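Local atomic coordinates of fumarate lyase (Mesorhizobium sp., PDB entry 3C8T), a protein that belongs to the fumarate lyase superfamily, largely helical proteins built around long helix bundles, and is modelled here as an assembly of four chains. Residues M371-H376 with K412-E417; H383-L388 with M407-K412. All blocks are in the same frame, centred on the assembly; numbering follows the deposited sequence. Where two conformers were deposited one is given.

Contact 1: residues M371-H376 with K412-E417; sequences MALAPH and KPLGEE
Pro413 CB lies over one face of the His376 imidazole. Followed outward, His376 CB is already 4.1 Å from Pro413 CB. A chi1 of -60° puts CG anti to the carbonyl carbon; His376 CG and ND1 are each 3.9 Å from Pro413 CB, which is offset toward the rim. The centroid distance of 4.2 Å, 24° off the ring normal, identifies a CH-pi contact. Further out, His376 CE1 is 4.0 Å from Pro413 O, while His376 CD2 and NE2 each come within 4.0 Å of the methyl Leu414 CD2, which stands obliquely to the ring. That methyl also touches the backbone, 3.6 Å from Ala372 O.

Deeper in, Leu373 is buried. Its CG stands anti to the backbone N, and CD1 ends 4.0 Å from Pro413 CG, with Leu414 CG slightly farther away. No hydrogen bond crosses between the two segments, so the 230 Å² they bury together rests on van der Waals and CH-pi contact.

Gly415, the first residue past helix 408-414 to leave helical backbone angles, has a positive phi and holds the N-cap position of helix 416-422. Leu422 on that second helix touches both Ala372 and Leu414, continuing the packing past the break. Helix 366-377 thus packs where helix 408-414 gives way to helix 416-422, a helix-helix contact within the all-helical C-terminal region of the adenylosuccinate lyase type.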
loop_
_atom_site.group_PDB
_atom_site.type_symbol
_atom_site.label_atom_id
_atom_site.label_comp_id
_atom_site.label_asym_id
_atom_site.label_seq_id
_atom_site.Cartn_x
_atom_site.Cartn_y
_atom_site.Cartn_z
ATOM N N MET A 371 -0.364 0.509 -46.116
ATOM C CA MET A 371 -0.894 1.853 -46.427
ATOM C C MET A 371 -0.752 2.144 -47.927
ATOM O O MET A 371 -1.676 2.601 -48.589
ATOM C CB MET A 371 -0.158 2.926 -45.585
ATOM C CG MET A 371 -0.602 4.412 -45.771
ATOM S SD MET A 371 0.641 5.643 -45.236
ATOM C CE MET A 371 2.086 5.045 -46.149
ATOM N N ALA A 372 0.432 1.883 -48.467
ATOM C CA ALA A 372 0.676 2.169 -49.881
ATOM C C ALA A 372 -0.047 1.224 -50.846
ATOM O O ALA A 372 -0.369 1.603 -51.972
ATOM C CB ALA A 372 2.167 2.163 -50.176
ATOM N N LEU A 373 -0.275 -0.004 -50.405
ATOM C CA LEU A 373 -0.814 -1.040 -51.247
ATOM C C LEU A 373 -2.341 -0.952 -51.316
ATOM O O LEU A 373 -2.910 -1.081 -52.393
ATOM C CB LEU A 373 -0.354 -2.435 -50.757
ATOM C CG LEU A 373 -0.702 -3.660 -51.633
ATOM C CD1 LEU A 373 -0.184 -3.529 -53.103
ATOM C CD2 LEU A 373 -0.202 -4.938 -51.018
ATOM N N ALA A 374 -2.979 -0.714 -50.167
ATOM C CA ALA A 374 -4.445 -0.625 -50.030
ATOM C C ALA A 374 -5.212 0.062 -51.182
ATOM O O ALA A 374 -6.189 -0.500 -51.679
ATOM C CB ALA A 374 -4.814 -0.002 -48.695
ATOM N N PRO A 375 -4.801 1.275 -51.598
ATOM C CA PRO A 375 -5.511 1.833 -52.761
ATOM C C PRO A 375 -5.555 0.933 -54.018
ATOM O O PRO A 375 -6.428 1.149 -54.861
ATOM C CB PRO A 375 -4.751 3.137 -53.065
ATOM C CG PRO A 375 -4.141 3.526 -51.784
ATOM C CD PRO A 375 -3.795 2.222 -51.075
ATOM N N HIS A 376 -4.642 -0.042 -54.134
ATOM C CA HIS A 376 -4.562 -0.898 -55.325
ATOM C C HIS A 376 -5.343 -2.194 -55.161
ATOM O O HIS A 376 -6.066 -2.624 -56.066
ATOM C CB HIS A 376 -3.103 -1.227 -55.690
ATOM C CG HIS A 376 -2.276 -0.022 -55.993
ATOM N ND1 HIS A 376 -2.189 0.524 -57.257
ATOM C CD2 HIS A 376 -1.512 0.760 -55.190
ATOM C CE1 HIS A 376 -1.414 1.595 -57.219
ATOM N NE2 HIS A 376 -0.990 1.759 -55.976
ATOM N N LYS A 412 4.511 -5.217 -58.729
ATOM C CA LYS A 412 4.000 -4.577 -59.962
ATOM C C LYS A 412 3.164 -3.314 -59.675
ATOM O O LYS A 412 3.442 -2.256 -60.256
ATOM C CB LYS A 412 3.263 -5.586 -60.885
ATOM N N PRO A 413 2.144 -3.397 -58.783
ATOM C CA PRO A 413 1.461 -2.119 -58.520
ATOM C C PRO A 413 2.357 -1.007 -57.902
ATOM O O PRO A 413 2.207 0.149 -58.259
ATOM C CB PRO A 413 0.308 -2.502 -57.572
ATOM C CG PRO A 413 0.679 -3.847 -57.034
ATOM C CD PRO A 413 1.536 -4.516 -58.042
ATOM N N LEU A 414 3.268 -1.361 -56.999
ATOM C CA LEU A 414 4.087 -0.362 -56.296
ATOM C C LEU A 414 5.405 0.028 -57.019
ATOM O O LEU A 414 5.781 1.216 -57.047
ATOM C CB LEU A 414 4.366 -0.834 -54.861
ATOM C CG LEU A 414 3.123 -0.928 -53.966
ATOM C CD1 LEU A 414 3.511 -1.267 -52.517
ATOM C CD2 LEU A 414 2.278 0.379 -54.044
ATOM N N GLY A 415 6.080 -0.962 -57.615
ATOM C CA GLY A 415 7.375 -0.720 -58.228
ATOM C C GLY A 415 8.412 -0.977 -57.149
ATOM O O GLY A 415 8.164 -0.713 -55.972
ATOM N N GLU A 416 9.562 -1.495 -57.557
ATOM C CA GLU A 416 10.664 -1.826 -56.669
ATOM C C GLU A 416 11.287 -0.630 -55.956
ATOM O O GLU A 416 11.715 -0.758 -54.803
ATOM C CB GLU A 416 11.761 -2.551 -57.434
ATOM C CG GLU A 416 11.750 -4.045 -57.220
ATOM C CD GLU A 416 13.082 -4.696 -57.587
ATOM O OE1 GLU A 416 14.101 -3.989 -57.704
ATOM O OE2 GLU A 416 13.111 -5.936 -57.751
ATOM N N GLU A 417 11.365 0.512 -56.640
ATOM C CA GLU A 417 11.936 1.714 -56.032
ATOM C C GLU A 417 11.041 2.109 -54.832
ATOM O O GLU A 417 11.518 2.240 -53.715
ATOM C CB GLU A 417 12.030 2.844 -57.063
ATOM C CG GLU A 417 12.975 4.002 -56.632
ATOM C CD GLU A 417 14.477 3.591 -56.605
ATOM O OE1 GLU A 417 15.287 4.314 -55.971
ATOM O OE2 GLU A 417 14.849 2.552 -57.216
#

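Contact 2: residues H383-L388 with M407-K412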
loop_
_atom_site.group_PDB
_atom_site.type_symbol
_atom_site.label_atom_id
_atom_site.label_comp_id
_atom_site.label_asym_id
_atom_site.label_seq_id
_atom_site.Cartn_x
_atom_site.Cartn_y
_atom_site.Cartn_z
ATOM N N HIS A 383 -3.422 -5.915 -46.341
ATOM C CA HIS A 383 -2.999 -6.514 -45.072
ATOM C C HIS A 383 -2.613 -7.992 -45.190
ATOM O O HIS A 383 -1.568 -8.414 -44.678
ATOM C CB HIS A 383 -4.074 -6.336 -44.013
ATOM C CG HIS A 383 -3.694 -6.898 -42.688
ATOM N ND1 HIS A 383 -3.842 -8.238 -42.376
ATOM C CD2 HIS A 383 -3.158 -6.308 -41.591
ATOM C CE1 HIS A 383 -3.417 -8.447 -41.141
ATOM N NE2 HIS A 383 -2.990 -7.295 -40.646
ATOM N N ASP A 384 -3.431 -8.775 -45.882
ATOM C CA ASP A 384 -3.109 -10.192 -46.057
ATOM C C ASP A 384 -1.835 -10.442 -46.852
ATOM O O ASP A 384 -1.019 -11.273 -46.447
ATOM C CB ASP A 384 -4.292 -10.987 -46.626
ATOM C CG ASP A 384 -5.427 -11.164 -45.600
ATOM O OD1 ASP A 384 -5.183 -11.746 -44.521
ATOM O OD2 ASP A 384 -6.564 -10.730 -45.881
ATOM N N ILE A 385 -1.650 -9.707 -47.944
ATOM C CA ILE A 385 -0.448 -9.842 -48.801
ATOM C C ILE A 385 0.859 -9.559 -48.026
ATOM O O ILE A 385 1.825 -10.327 -48.112
ATOM C CB ILE A 385 -0.561 -8.918 -50.067
ATOM C CG1 ILE A 385 -1.705 -9.412 -50.964
ATOM C CG2 ILE A 385 0.785 -8.821 -50.827
ATOM C CD1 ILE A 385 -2.169 -8.438 -52.059
ATOM N N VAL A 386 0.857 -8.457 -47.267
ATOM C CA VAL A 386 2.044 -7.971 -46.573
ATOM C C VAL A 386 2.327 -8.834 -45.358
ATOM O O VAL A 386 3.491 -9.077 -45.042
ATOM C CB VAL A 386 1.904 -6.478 -46.123
ATOM C CG1 VAL A 386 3.115 -6.036 -45.222
ATOM C CG2 VAL A 386 1.718 -5.523 -47.315
ATOM N N TYR A 387 1.284 -9.274 -44.647
ATOM C CA TYR A 387 1.507 -10.181 -43.508
ATOM C C TYR A 387 2.115 -11.525 -43.988
ATOM O O TYR A 387 3.012 -12.073 -43.356
ATOM C CB TYR A 387 0.230 -10.392 -42.677
ATOM N N LEU A 388 1.646 -12.014 -45.131
ATOM C CA LEU A 388 2.269 -13.126 -45.837
ATOM C C LEU A 388 3.727 -12.835 -46.219
ATOM O O LEU A 388 4.610 -13.691 -46.039
ATOM C CB LEU A 388 1.449 -13.468 -47.092
ATOM C CG LEU A 388 1.876 -14.664 -47.960
ATOM C CD1 LEU A 388 1.970 -15.965 -47.161
ATOM C CD2 LEU A 388 0.977 -14.852 -49.187
ATOM N N MET A 407 7.092 -10.727 -55.247
ATOM C CA MET A 407 5.668 -10.976 -55.072
ATOM C C MET A 407 4.894 -10.034 -56.008
ATOM O O MET A 407 4.612 -8.896 -55.643
ATOM C CB MET A 407 5.266 -10.768 -53.583
ATOM C CG MET A 407 5.602 -11.947 -52.610
ATOM S SD MET A 407 5.278 -11.672 -50.820
ATOM C CE MET A 407 3.490 -11.637 -50.783
ATOM N N PRO A 408 4.537 -10.497 -57.229
ATOM C CA PRO A 408 4.040 -9.509 -58.224
ATOM C C PRO A 408 2.767 -8.745 -57.827
ATOM O O PRO A 408 2.533 -7.636 -58.322
ATOM C CB PRO A 408 3.820 -10.362 -59.500
ATOM C CG PRO A 408 4.703 -11.596 -59.283
ATOM C CD PRO A 408 4.560 -11.866 -57.794
ATOM N N GLU A 409 1.956 -9.329 -56.947
ATOM C CA GLU A 409 0.760 -8.659 -56.450
ATOM C C GLU A 409 1.093 -7.417 -55.581
ATOM O O GLU A 409 0.203 -6.626 -55.266
ATOM C CB GLU A 409 -0.149 -9.659 -55.701
ATOM C CG GLU A 409 0.401 -10.257 -54.386
ATOM C CD GLU A 409 1.187 -11.571 -54.564
ATOM O OE1 GLU A 409 0.992 -12.483 -53.717
ATOM O OE2 GLU A 409 1.993 -11.703 -55.526
ATOM N N VAL A 410 2.369 -7.256 -55.203
ATOM C CA VAL A 410 2.846 -6.027 -54.552
ATOM C C VAL A 410 3.829 -5.266 -55.454
ATOM O O VAL A 410 3.686 -4.053 -55.651
ATOM C CB VAL A 410 3.612 -6.297 -53.209
ATOM C CG1 VAL A 410 3.559 -5.057 -52.276
ATOM C CG2 VAL A 410 3.106 -7.524 -52.523
ATOM N N ALA A 411 4.853 -5.971 -55.939
ATOM C CA ALA A 411 5.933 -5.369 -56.732
ATOM C C ALA A 411 5.425 -4.608 -57.962
ATOM O O ALA A 411 5.818 -3.453 -58.178
ATOM C CB ALA A 411 6.952 -6.401 -57.118
ATOM N N LYS A 412 4.511 -5.217 -58.729
ATOM C CA LYS A 412 4.000 -4.577 -59.962
ATOM C C LYS A 412 3.164 -3.314 -59.675
ATOM O O LYS A 412 3.442 -2.256 -60.256
ATOM C CB LYS A 412 3.263 -5.586 -60.885
#
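Helix-on-helix packing in the C-terminal helical region joins Ile385 of helix 379-395 to the start of helix 408-414, where it meets Glu409 and Val410, with Met407 just before the helix. The CA atoms of Ile385 and Val410 are 7.6 Å apart, the nearest pair between the segments. In the Ile385 side chain, chi1 of -66° sets CG1 anti to the carbonyl carbon, 4.1 Å from Glu409 CG; Ile385 CG2 and CD1 both lie 3.9 Å from the same Glu409 CG. It is therefore the aliphatic part of the glutamate that meets the isoleucine, the two side chains crossing at a slant. Val410 lies beside Ile385, the side chains running past each other in opposite directions; the modelled separation of their CG2 atoms is doubtful.

Met407 occupies the N-cap position of helix 408-414, and its O accepts from Val410 N at 2.8 Å and from Ala411 N at 2.9 Å. From this helix start its side chain returns to helix 379-395: the bend at chi3 (69°) places CE 3.4 Å from Ile385 O and 3.9 Å from Ile385 CG2. On the more exposed flank, Leu388 CD2 approaches the same Met407 CE at 4.4 Å.

How the contacts relate
Both contacts use helix 408-414, contact 2 at its start and contact 1 at its end, against the consecutive helices 379-395 and 366-377. Along the chain, contact 2 is nested inside the loop that contact 1 closes. Their centres are about 9 Å apart, and Leu373 bridges them: its CD2 lies 4.0 Å from both Val410 CG1 and Ile385 CG2. Contact 1 is nearer the surface, with one buried residue among five touching, whereas contact 2 has two. The buried areas are almost equal and neither has a crossing hydrogen bond, but the chemistry differs: contact 1 includes an aromatic face, contact 2 brings together aliphatic side chains, the terminal methyl of a methionine and a backbone carbonyl.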